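Local coordinates for protein pleckstrin homology domain-containing family A member 8 (Homo sapiens, PDB 5KDI) that binds simple glycosphingolipids through its all-helical GLTP-fold domain and probably transfers them between membranes, at residues 79-84 and 90-95; 44-49 and 146-151; 9-14 and 190-195. The protein carries 2 engineered substitutions. One frame throughout, in Å; residues are numbered along the deposited sequence. Where two conformers were deposited one is given.

Contact 1: residues 79-84 and 90-95; sequences LHEVEA and RNSATE. With 6S8 ((~{Z})-~{N}-[(~{E},2~{S},3~{R})-1-[(2~{R},3~{R},4~{S},5~{R},6~{R})-6-(hydroxymethyl)-3,4,5-tris(oxidanyl)oxan-2-yl]oxy-3-oxidanyl-octadec-4-en-2-yl]octadec-9-enamide), chain C.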
loop_
_atom_site.group_PDB
_atom_site.type_symbol
_atom_site.label_atom_id
_atom_site.label_comp_id
_atom_site.label_asym_id
_atom_site.label_seq_id
_atom_site.Cartn_x
_atom_site.Cartn_y
_atom_site.Cartn_z
ATOM N N LEU A 79 2.746 18.816 5.968
ATOM C CA LEU A 79 2.921 20.278 5.905
ATOM C C LEU A 79 3.484 20.802 7.222
ATOM O O LEU A 79 4.286 21.770 7.243
ATOM C CB LEU A 79 1.603 20.949 5.559
ATOM C CG LEU A 79 1.189 20.743 4.083
ATOM C CD1 LEU A 79 -0.197 21.355 3.802
ATOM C CD2 LEU A 79 2.261 21.130 3.076
ATOM N N HIS A 80 3.099 20.204 8.351
ATOM C CA HIS A 80 3.726 20.606 9.636
ATOM C C HIS A 80 5.194 20.314 9.664
ATOM O O HIS A 80 5.993 21.144 10.171
ATOM C CB HIS A 80 3.037 19.966 10.803
ATOM C CG HIS A 80 3.743 20.210 12.099
ATOM N ND1 HIS A 80 3.647 21.415 12.773
ATOM C CD2 HIS A 80 4.629 19.405 12.835
ATOM C CE1 HIS A 80 4.440 21.348 13.877
ATOM N NE2 HIS A 80 5.002 20.110 13.922
ATOM N N GLU A 81 5.578 19.126 9.165
ATOM C CA GLU A 81 7.007 18.781 9.127
ATOM C C GLU A 81 7.803 19.732 8.304
ATOM O O GLU A 81 8.921 20.051 8.646
ATOM C CB GLU A 81 7.220 17.314 8.732
ATOM C CG GLU A 81 6.794 16.307 9.819
ATOM C CD GLU A 81 7.250 14.883 9.556
ATOM O OE1 GLU A 81 7.619 14.592 8.411
ATOM O OE2 GLU A 81 7.205 14.091 10.531
ATOM N N VAL A 82 7.237 20.120 7.171
ATOM C CA VAL A 82 7.864 21.112 6.290
ATOM C C VAL A 82 8.007 22.473 7.034
ATOM O O VAL A 82 9.120 23.020 7.066
ATOM C CB VAL A 82 7.051 21.262 4.968
ATOM C CG1 VAL A 82 7.433 22.527 4.216
ATOM C CG2 VAL A 82 7.135 19.930 4.155
ATOM N N GLU A 83 6.936 22.915 7.695
ATOM C CA GLU A 83 6.942 24.220 8.409
ATOM C C GLU A 83 8.011 24.233 9.526
ATOM O O GLU A 83 8.704 25.227 9.737
ATOM C CB GLU A 83 5.567 24.555 9.012
ATOM C CG GLU A 83 5.520 25.809 9.898
ATOM C CD GLU A 83 4.122 26.091 10.440
ATOM O OE1 GLU A 83 3.489 25.172 11.020
ATOM O OE2 GLU A 83 3.645 27.245 10.286
ATOM N N ALA A 84 8.102 23.112 10.232
ATOM C CA ALA A 84 9.034 22.916 11.333
ATOM C C ALA A 84 10.470 22.560 10.886
ATOM O O ALA A 84 11.369 22.456 11.719
ATOM C CB ALA A 84 8.501 21.919 12.361
ATOM N N ARG A 90 15.676 12.048 10.795
ATOM C CA ARG A 90 15.457 10.595 10.804
ATOM C C ARG A 90 14.064 10.242 11.444
ATOM O O ARG A 90 13.594 10.912 12.415
ATOM C CB ARG A 90 16.620 9.837 11.454
ATOM C CG ARG A 90 16.569 9.913 12.855
ATOM C CD ARG A 90 17.445 8.937 13.725
ATOM N NE ARG A 90 18.842 9.303 13.578
ATOM C CZ ARG A 90 19.804 9.059 14.481
ATOM N NH1 ARG A 90 19.557 8.356 15.584
ATOM N NH2 ARG A 90 21.047 9.526 14.267
ATOM N N ASN A 91 13.419 9.219 10.872
ATOM C CA ASN A 91 12.152 8.671 11.357
ATOM C C ASN A 91 10.982 9.612 11.049
ATOM O O ASN A 91 9.917 9.388 11.569
ATOM C CB ASN A 91 12.145 8.444 12.891
ATOM C CG ASN A 91 13.200 7.485 13.355
ATOM O OD1 ASN A 91 13.581 6.591 12.600
ATOM N ND2 ASN A 91 13.713 7.669 14.643
ATOM N N SER A 92 11.158 10.620 10.199
ATOM C CA SER A 92 10.026 11.529 9.889
ATOM C C SER A 92 8.798 10.805 9.283
ATOM O O SER A 92 8.939 9.786 8.596
ATOM C CB SER A 92 10.428 12.666 8.981
ATOM O OG SER A 92 10.608 12.232 7.689
ATOM N N ALA A 93 7.626 11.373 9.543
ATOM C CA ALA A 93 6.426 10.927 8.890
ATOM C C ALA A 93 6.467 11.162 7.390
ATOM O O ALA A 93 5.933 10.332 6.600
ATOM C CB ALA A 93 5.206 11.597 9.520
ATOM N N THR A 94 7.133 12.250 6.965
ATOM C CA THR A 94 7.234 12.560 5.549
ATOM C C THR A 94 8.011 11.435 4.787
ATOM O O THR A 94 7.565 10.972 3.758
ATOM C CB THR A 94 7.843 13.921 5.302
ATOM O OG1 THR A 94 6.987 14.919 5.844
ATOM C CG2 THR A 94 8.064 14.187 3.826
ATOM N N GLU A 95 9.109 10.973 5.376
ATOM C CA GLU A 95 9.878 9.896 4.810
ATOM C C GLU A 95 9.098 8.574 4.850
ATOM O O GLU A 95 9.080 7.821 3.867
ATOM C CB GLU A 95 11.156 9.715 5.542
ATOM C CG GLU A 95 12.073 8.587 5.015
ATOM C CD GLU A 95 13.300 8.349 5.851
ATOM O OE1 GLU A 95 13.293 8.714 7.075
ATOM O OE2 GLU A 95 14.271 7.829 5.269
HETATM C C1 6S8 C . 13.296 0.977 1.889
HETATM C C2 6S8 C . 12.758 -0.251 1.188
HETATM N N2 6S8 C . 11.303 -0.215 1.235
HETATM C C3 6S8 C . 13.283 -1.530 1.901
HETATM O O3 6S8 C . 14.725 -1.456 1.881
HETATM C C4 6S8 C . 12.795 -2.740 1.195
HETATM C C5 6S8 C . 12.028 -3.637 1.820
HETATM C C6 6S8 C . 11.487 -4.907 1.223
HETATM C C7 6S8 C . 11.738 -5.167 -0.240
HETATM C C8 6S8 C . 11.560 -6.655 -0.367
HETATM C C9 6S8 C . 11.079 -6.924 -1.745
HETATM C C10 6S8 C . 9.605 -6.624 -1.814
HETATM C C11 6S8 C . 8.802 -7.903 -2.118
HETATM C C12 6S8 C . 7.500 -7.510 -2.792
HETATM C C13 6S8 C . 6.233 -8.098 -2.186
HETATM C C14 6S8 C . 5.954 -9.553 -2.524
HETATM C C15 6S8 C . 4.446 -9.828 -2.632
HETATM C C16 6S8 C . 3.884 -11.027 -1.890
HETATM C C17 6S8 C . 3.082 -12.081 -2.669
HETATM C C18 6S8 C . 1.748 -11.636 -3.250
HETATM C C1A 6S8 C . 12.729 2.369 3.767
HETATM O O1A 6S8 C . 12.861 1.064 3.245
HETATM C C2A 6S8 C . 11.758 2.357 4.915
HETATM O O2A 6S8 C . 10.475 1.935 4.416
HETATM C C3A 6S8 C . 11.723 3.701 5.641
HETATM O O3A 6S8 C . 10.919 3.587 6.794
HETATM C C4A 6S8 C . 13.136 4.124 5.992
HETATM O O4A 6S8 C . 13.641 3.366 7.089
HETATM O O5A 6S8 C . 16.308 4.163 3.976
HETATM C C5M 6S8 C . 14.023 4.063 4.763
HETATM C C6A 6S8 C . 15.442 4.444 5.095
HETATM O O6A 6S8 C . 14.007 2.730 4.243
HETATM C CAA 6S8 C . 10.543 -0.284 0.153
HETATM O OAA 6S8 C . 10.961 -0.285 -1.002
HETATM C CAB 6S8 C . 9.072 -0.294 0.444
HETATM C CAC 6S8 C . 8.903 -1.834 0.608
HETATM C CAD 6S8 C . 7.814 -2.294 -0.260
HETATM C CAE 6S8 C . 6.766 -2.852 0.661
HETATM C CAF 6S8 C . 5.641 -3.318 -0.252
HETATM C CAG 6S8 C . 4.281 -2.810 0.260
HETATM C CAH 6S8 C . 3.192 -3.873 0.074
HETATM C CAI 6S8 C . 2.964 -4.012 -1.403
HETATM C CAJ 6S8 C . 2.730 -5.176 -2.014
HETATM C CAK 6S8 C . 2.621 -6.502 -1.331
HETATM C CAL 6S8 C . 1.804 -7.278 -2.371
HETATM C CAM 6S8 C . 1.064 -8.479 -1.822
HETATM C CAN 6S8 C . 0.117 -8.061 -0.736
HETATM C CAO 6S8 C . -1.051 -9.019 -0.682
HETATM C CAP 6S8 C . -2.220 -8.555 -1.507
HETATM C CAQ 6S8 C . -3.492 -8.579 -0.722
HETATM C CAR 6S8 C . -4.306 -7.436 -1.179
#

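Contact 2: residues 44-49 and 146-151; sequences TVFAPV and ALALRA. With 6S8 ((~{Z})-~{N}-[(~{E},2~{S},3~{R})-1-[(2~{R},3~{R},4~{S},5~{R},6~{R})-6-(hydroxymethyl)-3,4,5-tris(oxidanyl)oxan-2-yl]oxy-3-oxidanyl-octadec-4-en-2-yl]octadec-9-enamide), chain C.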
loop_
_atom_site.group_PDB
_atom_site.type_symbol
_atom_site.label_atom_id
_atom_site.label_comp_id
_atom_site.label_asym_id
_atom_site.label_seq_id
_atom_site.Cartn_x
_atom_site.Cartn_y
_atom_site.Cartn_z
ATOM N N THR A 44 7.505 -16.090 6.708
ATOM C CA THR A 44 8.959 -15.839 6.735
ATOM C C THR A 44 9.402 -15.094 5.488
ATOM O O THR A 44 10.114 -14.048 5.540
ATOM C CB THR A 44 9.771 -17.130 6.964
ATOM O OG1 THR A 44 9.425 -17.673 8.265
ATOM C CG2 THR A 44 11.324 -16.807 6.886
ATOM N N VAL A 45 8.989 -15.630 4.353
ATOM C CA VAL A 45 9.518 -15.165 3.056
ATOM C C VAL A 45 9.091 -13.732 2.767
ATOM O O VAL A 45 9.821 -13.025 2.142
ATOM C CB VAL A 45 9.208 -16.191 1.911
ATOM C CG1 VAL A 45 9.753 -17.616 2.152
ATOM C CG2 VAL A 45 7.702 -16.311 1.582
ATOM N N PHE A 46 7.923 -13.319 3.247
ATOM C CA PHE A 46 7.486 -11.949 3.074
ATOM C C PHE A 46 7.630 -11.081 4.302
ATOM O O PHE A 46 7.121 -9.952 4.306
ATOM C CB PHE A 46 6.042 -11.939 2.581
ATOM C CG PHE A 46 5.857 -12.761 1.341
ATOM C CD1 PHE A 46 6.826 -12.771 0.324
ATOM C CD2 PHE A 46 4.768 -13.577 1.194
ATOM C CE1 PHE A 46 6.649 -13.551 -0.823
ATOM C CE2 PHE A 46 4.611 -14.397 0.062
ATOM C CZ PHE A 46 5.545 -14.355 -0.956
ATOM N N ALA A 47 8.392 -11.540 5.283
ATOM C CA ALA A 47 8.596 -10.770 6.513
ATOM C C ALA A 47 9.219 -9.372 6.187
ATOM O O ALA A 47 8.872 -8.386 6.833
ATOM C CB ALA A 47 9.550 -11.524 7.479
ATOM N N PRO A 48 10.145 -9.276 5.214
ATOM C CA PRO A 48 10.661 -7.916 4.915
ATOM C C PRO A 48 9.572 -6.914 4.534
ATOM O O PRO A 48 9.679 -5.689 4.811
ATOM C CB PRO A 48 11.652 -8.169 3.763
ATOM C CG PRO A 48 12.057 -9.580 3.930
ATOM C CD PRO A 48 10.852 -10.306 4.416
ATOM N N VAL A 49 8.570 -7.406 3.815
ATOM C CA VAL A 49 7.477 -6.592 3.363
ATOM C C VAL A 49 6.630 -6.137 4.572
ATOM O O VAL A 49 6.266 -4.971 4.718
ATOM C CB VAL A 49 6.576 -7.342 2.362
ATOM C CG1 VAL A 49 5.456 -6.401 1.853
ATOM C CG2 VAL A 49 7.431 -7.911 1.263
ATOM N N ALA A 146 13.837 -10.422 -5.944
ATOM C CA ALA A 146 13.906 -11.627 -6.778
ATOM C C ALA A 146 13.701 -12.927 -5.943
ATOM O O ALA A 146 13.049 -13.870 -6.399
ATOM C CB ALA A 146 15.246 -11.689 -7.531
ATOM N N LEU A 147 14.154 -12.910 -4.699
ATOM C CA LEU A 147 13.908 -14.002 -3.747
ATOM C C LEU A 147 12.434 -14.135 -3.410
ATOM O O LEU A 147 11.880 -15.225 -3.473
ATOM C CB LEU A 147 14.750 -13.894 -2.433
ATOM C CG LEU A 147 16.277 -14.053 -2.479
ATOM C CD1 LEU A 147 16.997 -13.598 -1.163
ATOM C CD2 LEU A 147 16.652 -15.528 -2.731
ATOM N N ALA A 148 11.792 -13.019 -3.127
ATOM C CA ALA A 148 10.403 -12.976 -2.780
ATOM C C ALA A 148 9.574 -13.532 -3.960
ATOM O O ALA A 148 8.653 -14.318 -3.762
ATOM C CB ALA A 148 9.959 -11.537 -2.445
ATOM N N LEU A 149 9.950 -13.111 -5.171
ATOM C CA LEU A 149 9.236 -13.464 -6.389
ATOM C C LEU A 149 9.253 -14.981 -6.608
ATOM O O LEU A 149 8.236 -15.590 -7.009
ATOM C CB LEU A 149 9.824 -12.645 -7.586
ATOM C CG LEU A 149 9.267 -12.907 -8.970
ATOM C CD1 LEU A 149 7.849 -12.389 -8.976
ATOM C CD2 LEU A 149 10.137 -12.239 -10.049
ATOM N N ARG A 150 10.402 -15.605 -6.342
ATOM C CA ARG A 150 10.497 -17.066 -6.475
ATOM C C ARG A 150 9.547 -17.814 -5.571
ATOM O O ARG A 150 9.175 -18.957 -5.873
ATOM C CB ARG A 150 11.961 -17.524 -6.278
ATOM C CG ARG A 150 12.874 -17.110 -7.406
ATOM C CD ARG A 150 14.333 -17.351 -7.075
ATOM N NE ARG A 150 15.170 -16.731 -8.090
ATOM C CZ ARG A 150 16.052 -15.767 -7.862
ATOM N NH1 ARG A 150 16.254 -15.305 -6.632
ATOM N NH2 ARG A 150 16.740 -15.279 -8.875
ATOM N N ALA A 151 9.199 -17.190 -4.458
ATOM C CA ALA A 151 8.299 -17.779 -3.417
ATOM C C ALA A 151 6.840 -17.318 -3.599
ATOM O O ALA A 151 6.007 -17.555 -2.740
ATOM C CB ALA A 151 8.763 -17.412 -1.983
HETATM C C1 6S8 C . 13.296 0.977 1.889
HETATM C C2 6S8 C . 12.758 -0.251 1.188
HETATM N N2 6S8 C . 11.303 -0.215 1.235
HETATM C C3 6S8 C . 13.283 -1.530 1.901
HETATM O O3 6S8 C . 14.725 -1.456 1.881
HETATM C C4 6S8 C . 12.795 -2.740 1.195
HETATM C C5 6S8 C . 12.028 -3.637 1.820
HETATM C C6 6S8 C . 11.487 -4.907 1.223
HETATM C C7 6S8 C . 11.738 -5.167 -0.240
HETATM C C8 6S8 C . 11.560 -6.655 -0.367
HETATM C C9 6S8 C . 11.079 -6.924 -1.745
HETATM C C10 6S8 C . 9.605 -6.624 -1.814
HETATM C C11 6S8 C . 8.802 -7.903 -2.118
HETATM C C12 6S8 C . 7.500 -7.510 -2.792
HETATM C C13 6S8 C . 6.233 -8.098 -2.186
HETATM C C14 6S8 C . 5.954 -9.553 -2.524
HETATM C C15 6S8 C . 4.446 -9.828 -2.632
HETATM C C16 6S8 C . 3.884 -11.027 -1.890
HETATM C C17 6S8 C . 3.082 -12.081 -2.669
HETATM C C18 6S8 C . 1.748 -11.636 -3.250
HETATM C C1A 6S8 C . 12.729 2.369 3.767
HETATM O O1A 6S8 C . 12.861 1.064 3.245
HETATM C C2A 6S8 C . 11.758 2.357 4.915
HETATM O O2A 6S8 C . 10.475 1.935 4.416
HETATM C C3A 6S8 C . 11.723 3.701 5.641
HETATM O O3A 6S8 C . 10.919 3.587 6.794
HETATM C C4A 6S8 C . 13.136 4.124 5.992
HETATM O O4A 6S8 C . 13.641 3.366 7.089
HETATM O O5A 6S8 C . 16.308 4.163 3.976
HETATM C C5M 6S8 C . 14.023 4.063 4.763
HETATM C C6A 6S8 C . 15.442 4.444 5.095
HETATM O O6A 6S8 C . 14.007 2.730 4.243
HETATM C CAA 6S8 C . 10.543 -0.284 0.153
HETATM O OAA 6S8 C . 10.961 -0.285 -1.002
HETATM C CAB 6S8 C . 9.072 -0.294 0.444
HETATM C CAC 6S8 C . 8.903 -1.834 0.608
HETATM C CAD 6S8 C . 7.814 -2.294 -0.260
HETATM C CAE 6S8 C . 6.766 -2.852 0.661
HETATM C CAF 6S8 C . 5.641 -3.318 -0.252
HETATM C CAG 6S8 C . 4.281 -2.810 0.260
HETATM C CAH 6S8 C . 3.192 -3.873 0.074
HETATM C CAI 6S8 C . 2.964 -4.012 -1.403
HETATM C CAJ 6S8 C . 2.730 -5.176 -2.014
HETATM C CAK 6S8 C . 2.621 -6.502 -1.331
HETATM C CAL 6S8 C . 1.804 -7.278 -2.371
HETATM C CAM 6S8 C . 1.064 -8.479 -1.822
HETATM C CAN 6S8 C . 0.117 -8.061 -0.736
HETATM C CAO 6S8 C . -1.051 -9.019 -0.682
HETATM C CAP 6S8 C . -2.220 -8.555 -1.507
HETATM C CAQ 6S8 C . -3.492 -8.579 -0.722
HETATM C CAR 6S8 C . -4.306 -7.436 -1.179
#

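Contact 3: residues 9-14 and 190-195; sequences TSFSDI and EKQLAI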
loop_
_atom_site.group_PDB
_atom_site.type_symbol
_atom_site.label_atom_id
_atom_site.label_comp_id
_atom_site.label_asym_id
_atom_site.label_seq_id
_atom_site.Cartn_x
_atom_site.Cartn_y
_atom_site.Cartn_z
ATOM N N THR A 9 -10.673 -2.088 5.320
ATOM C CA THR A 9 -9.720 -2.453 4.301
ATOM C C THR A 9 -9.687 -1.508 3.128
ATOM O O THR A 9 -8.593 -1.052 2.696
ATOM C CB THR A 9 -9.937 -3.881 3.825
ATOM O OG1 THR A 9 -9.763 -4.776 4.942
ATOM C CG2 THR A 9 -9.070 -4.266 2.664
ATOM N N SER A 10 -10.839 -1.190 2.556
ATOM C CA SER A 10 -10.800 -0.509 1.273
ATOM C C SER A 10 -10.522 1.009 1.319
ATOM O O SER A 10 -11.173 1.803 2.012
ATOM C CB SER A 10 -12.097 -0.715 0.491
ATOM O OG SER A 10 -11.899 -0.262 -0.828
ATOM N N PHE A 11 -9.611 1.394 0.455
ATOM C CA PHE A 11 -9.407 2.793 0.187
ATOM C C PHE A 11 -10.681 3.542 -0.305
ATOM O O PHE A 11 -10.861 4.729 -0.088
ATOM C CB PHE A 11 -8.286 2.974 -0.821
ATOM C CG PHE A 11 -6.946 2.554 -0.315
ATOM C CD1 PHE A 11 -6.188 3.436 0.400
ATOM C CD2 PHE A 11 -6.511 1.227 -0.482
ATOM C CE1 PHE A 11 -4.949 3.035 0.933
ATOM C CE2 PHE A 11 -5.294 0.843 0.015
ATOM C CZ PHE A 11 -4.529 1.748 0.745
ATOM N N SER A 12 -11.608 2.794 -0.916
ATOM C CA SER A 12 -12.867 3.291 -1.432
ATOM C C SER A 12 -13.860 3.698 -0.354
ATOM O O SER A 12 -14.848 4.357 -0.686
ATOM C CB SER A 12 -13.462 2.328 -2.428
ATOM O OG SER A 12 -13.945 1.122 -1.887
ATOM N N ASP A 13 -13.611 3.306 0.898
ATOM C CA ASP A 13 -14.494 3.662 2.001
ATOM C C ASP A 13 -13.919 4.846 2.813
ATOM O O ASP A 13 -14.469 5.222 3.822
ATOM C CB ASP A 13 -14.771 2.449 2.895
ATOM C CG ASP A 13 -15.733 1.456 2.284
ATOM O OD1 ASP A 13 -16.503 1.854 1.424
ATOM O OD2 ASP A 13 -15.643 0.238 2.655
ATOM N N ILE A 14 -12.822 5.429 2.311
ATOM C CA ILE A 14 -12.238 6.605 2.883
ATOM C C ILE A 14 -12.771 7.851 2.162
ATOM O O ILE A 14 -12.566 8.030 0.933
ATOM C CB ILE A 14 -10.701 6.587 2.806
ATOM C CG1 ILE A 14 -10.098 5.320 3.407
ATOM C CG2 ILE A 14 -10.150 7.837 3.443
ATOM C CD1 ILE A 14 -8.595 5.275 3.331
ATOM N N GLU A 190 -5.737 5.027 -6.359
ATOM C CA GLU A 190 -5.107 5.912 -7.381
ATOM C C GLU A 190 -5.375 7.379 -7.017
ATOM O O GLU A 190 -4.492 8.232 -7.168
ATOM C CB GLU A 190 -5.651 5.589 -8.758
ATOM C CG GLU A 190 -5.053 6.291 -9.967
ATOM C CD GLU A 190 -5.683 5.884 -11.340
ATOM O OE1 GLU A 190 -6.691 5.135 -11.390
ATOM O OE2 GLU A 190 -5.183 6.334 -12.404
ATOM N N LYS A 191 -6.628 7.694 -6.665
ATOM C CA LYS A 191 -6.987 9.065 -6.362
ATOM C C LYS A 191 -6.130 9.618 -5.195
ATOM O O LYS A 191 -5.603 10.739 -5.253
ATOM C CB LYS A 191 -8.481 9.182 -6.029
ATOM C CG LYS A 191 -8.916 10.559 -5.614
ATOM C CD LYS A 191 -10.406 10.560 -5.298
ATOM C CE LYS A 191 -10.906 11.972 -5.066
ATOM N NZ LYS A 191 -11.277 12.716 -6.308
ATOM N N GLN A 192 -6.034 8.823 -4.141
ATOM C CA GLN A 192 -5.259 9.219 -2.978
ATOM C C GLN A 192 -3.773 9.313 -3.287
ATOM O O GLN A 192 -3.102 10.281 -2.862
ATOM C CB GLN A 192 -5.549 8.294 -1.813
ATOM C CG GLN A 192 -7.010 8.393 -1.365
ATOM C CD GLN A 192 -7.450 7.320 -0.432
ATOM O OE1 GLN A 192 -6.633 6.850 0.402
ATOM N NE2 GLN A 192 -8.774 6.927 -0.519
ATOM N N LEU A 193 -3.277 8.359 -4.058
ATOM C CA LEU A 193 -1.828 8.404 -4.408
ATOM C C LEU A 193 -1.516 9.654 -5.277
ATOM O O LEU A 193 -0.449 10.221 -5.166
ATOM C CB LEU A 193 -1.397 7.167 -5.115
ATOM C CG LEU A 193 -1.398 5.946 -4.259
ATOM C CD1 LEU A 193 -1.136 4.650 -5.092
ATOM C CD2 LEU A 193 -0.368 6.030 -3.157
ATOM N N ALA A 194 -2.450 10.036 -6.167
ATOM C CA ALA A 194 -2.257 11.220 -7.028
ATOM C C ALA A 194 -2.174 12.500 -6.183
ATOM O O ALA A 194 -1.361 13.370 -6.443
ATOM C CB ALA A 194 -3.334 11.306 -8.110
ATOM N N ILE A 195 -3.060 12.575 -5.175
ATOM C CA ILE A 195 -3.054 13.685 -4.225
ATOM C C ILE A 195 -1.695 13.748 -3.568
ATOM O O ILE A 195 -1.086 14.832 -3.424
ATOM C CB ILE A 195 -4.243 13.589 -3.226
ATOM C CG1 ILE A 195 -5.556 13.758 -3.956
ATOM C CG2 ILE A 195 -4.062 14.545 -2.025
ATOM C CD1 ILE A 195 -6.815 13.361 -3.182
#

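Contact 1: residues 79-84 and 90-95
At the N-terminus of helix 93-115, the carboxylate of Glu81 from helix 74-83 receives the first backbone N-H groups of the helix, at Ala93 and Thr94. Glu81 OE2 takes Ala93 N at 2.9 Å through its syn lone pair. Glu81 OE1 is gripped twice: Thr94 N comes from its syn side at 2.8 Å and Thr94 OG1 from its anti side at 2.7 Å, both from the same face and well out of the carboxylate plane. The Thr94 hydroxyl can join the backbone N-H because OG1 sits beside its own backbone N (chi1 -64°). Three bonds thus hold the carboxylate and fix its rotation, while Lys63 adds a salt bridge to OE2. In this all-helical GLTP fold the same helix start also carries its own N-cap, since Ser92 OG accepts Glu95 N at 3.0 Å and is itself hydrogen-bonded to Ala87 O. Ser92 CB packs 3.5 Å from Glu81 OE1. The buried negative charge meets both Lys63 and the positive end of the helix dipole, which would probably favour the ionised form. Glu95, next after Thr94, has OE2 3.6 Å from C6A of the glycolipid sugar.

Contact 2: residues 44-49 and 146-151
The ring of Phe46 reaches across to Ala148 in the last turn of helix 139-150 and Ala151 just beyond it, and forms part of the pocket wall along one hydrocarbon chain of the bound glycosphingolipid. Its CG lies beside the backbone N (chi1 -54°), which swings the ring toward the helix end although the bond to CB does not head there. The ring is sandwiched: lipid C16 stands 3.7 Å above the centre of one face, and Val45 CG2 over the centre of the opposite face. At the edge, in the ring plane, Ala148 O approaches CE1 at 3.6 Å, while Ala151 O meets CZ obliquely. Val45 CG2 also extends to Ala151 CB, 3.9 Å away; chi1 -58° sets CG1 anti to the carbonyl carbon and leaves CG2 over the ring. Val49, in the first turn of helix 47-64, splits its methyls between the two lipid chains, CG1 meeting CAF at 3.7 Å and CG2 meeting C11 at 3.6 Å. Ala148 CB touches C11 too, at 3.8 Å. Leu38 and Leu41 of helix 35-41 also pack on Phe46. Apart from the two carbonyls at the ring's rim the contact is apolar, so the hydrocarbon is probably held mainly by shape and dispersion.

Contact 3: residues 9-14 and 190-195
Phe11 and Gln192 share the one polar link of this contact, a weak hydrogen bond from Gln192 NE2 to Phe11 O at 3.1 Å, bent to 132° at the hydrogen. Gln192 gets there by an extended chain beyond CG, which carries the amide from helix 172-202 to the short 3-10 segment 11-13. Phe11 O has a second donor, Ile14 N, at 3.2 Å, within its own turn. The other end of the amide meets carbon. Gln192 OE1 lies 3.4 Å from Phe11 CD1, at the ring edge and near its plane, with ring and amide planes turned 61° apart. It also faces Ile14 CD1 at 3.9 Å, yet this buried oxygen has no hydrogen-bonding partner in the model. The remaining contacts are van der Waals: Ile14 CB sits 3.9 Å from Gln192 NE2, and Phe11 CB packs against the same nitrogen at 4.0 Å. The end of the amide therefore abuts an aromatic and an aliphatic side chain side by side, whose CB atoms both head toward helix 172-202. In the helical fold, the contact ties the N-terminal loop to the long helix 172-202, whose Tyr185 meets the Phe11 ring edge-to-face. Helix 24-32 closes in through Ala26 and Ser30 on Ile14 and Phe27 on Gln192, and Leu104 of helix 93-115 reaches Phe11.

Contacts 1 and 3 are buried, whereas contact 2 is partly buried, with Val45 exposed. Their chemistry does not follow burial but place. Contact 1 is polar and charged, at a helix start near the sugar; contact 2 is apolar, in the pocket wall by the hydrocarbon of the same lipid; contact 3 mixes one weak bond with packing of the N-terminal loop on helix 172-202, the ligand about 8 Å from the Phe11 side chain. Contacts 1 and 2 attend to different parts of one glycolipid. Helix 47-64 connects them, opening in contact 2 and supplying Lys63 to contact 1. Helix 93-115 begins in contact 1 and passes Phe11 of contact 3. Contacts 2 and 3 lie on opposite sides of the chain's centre.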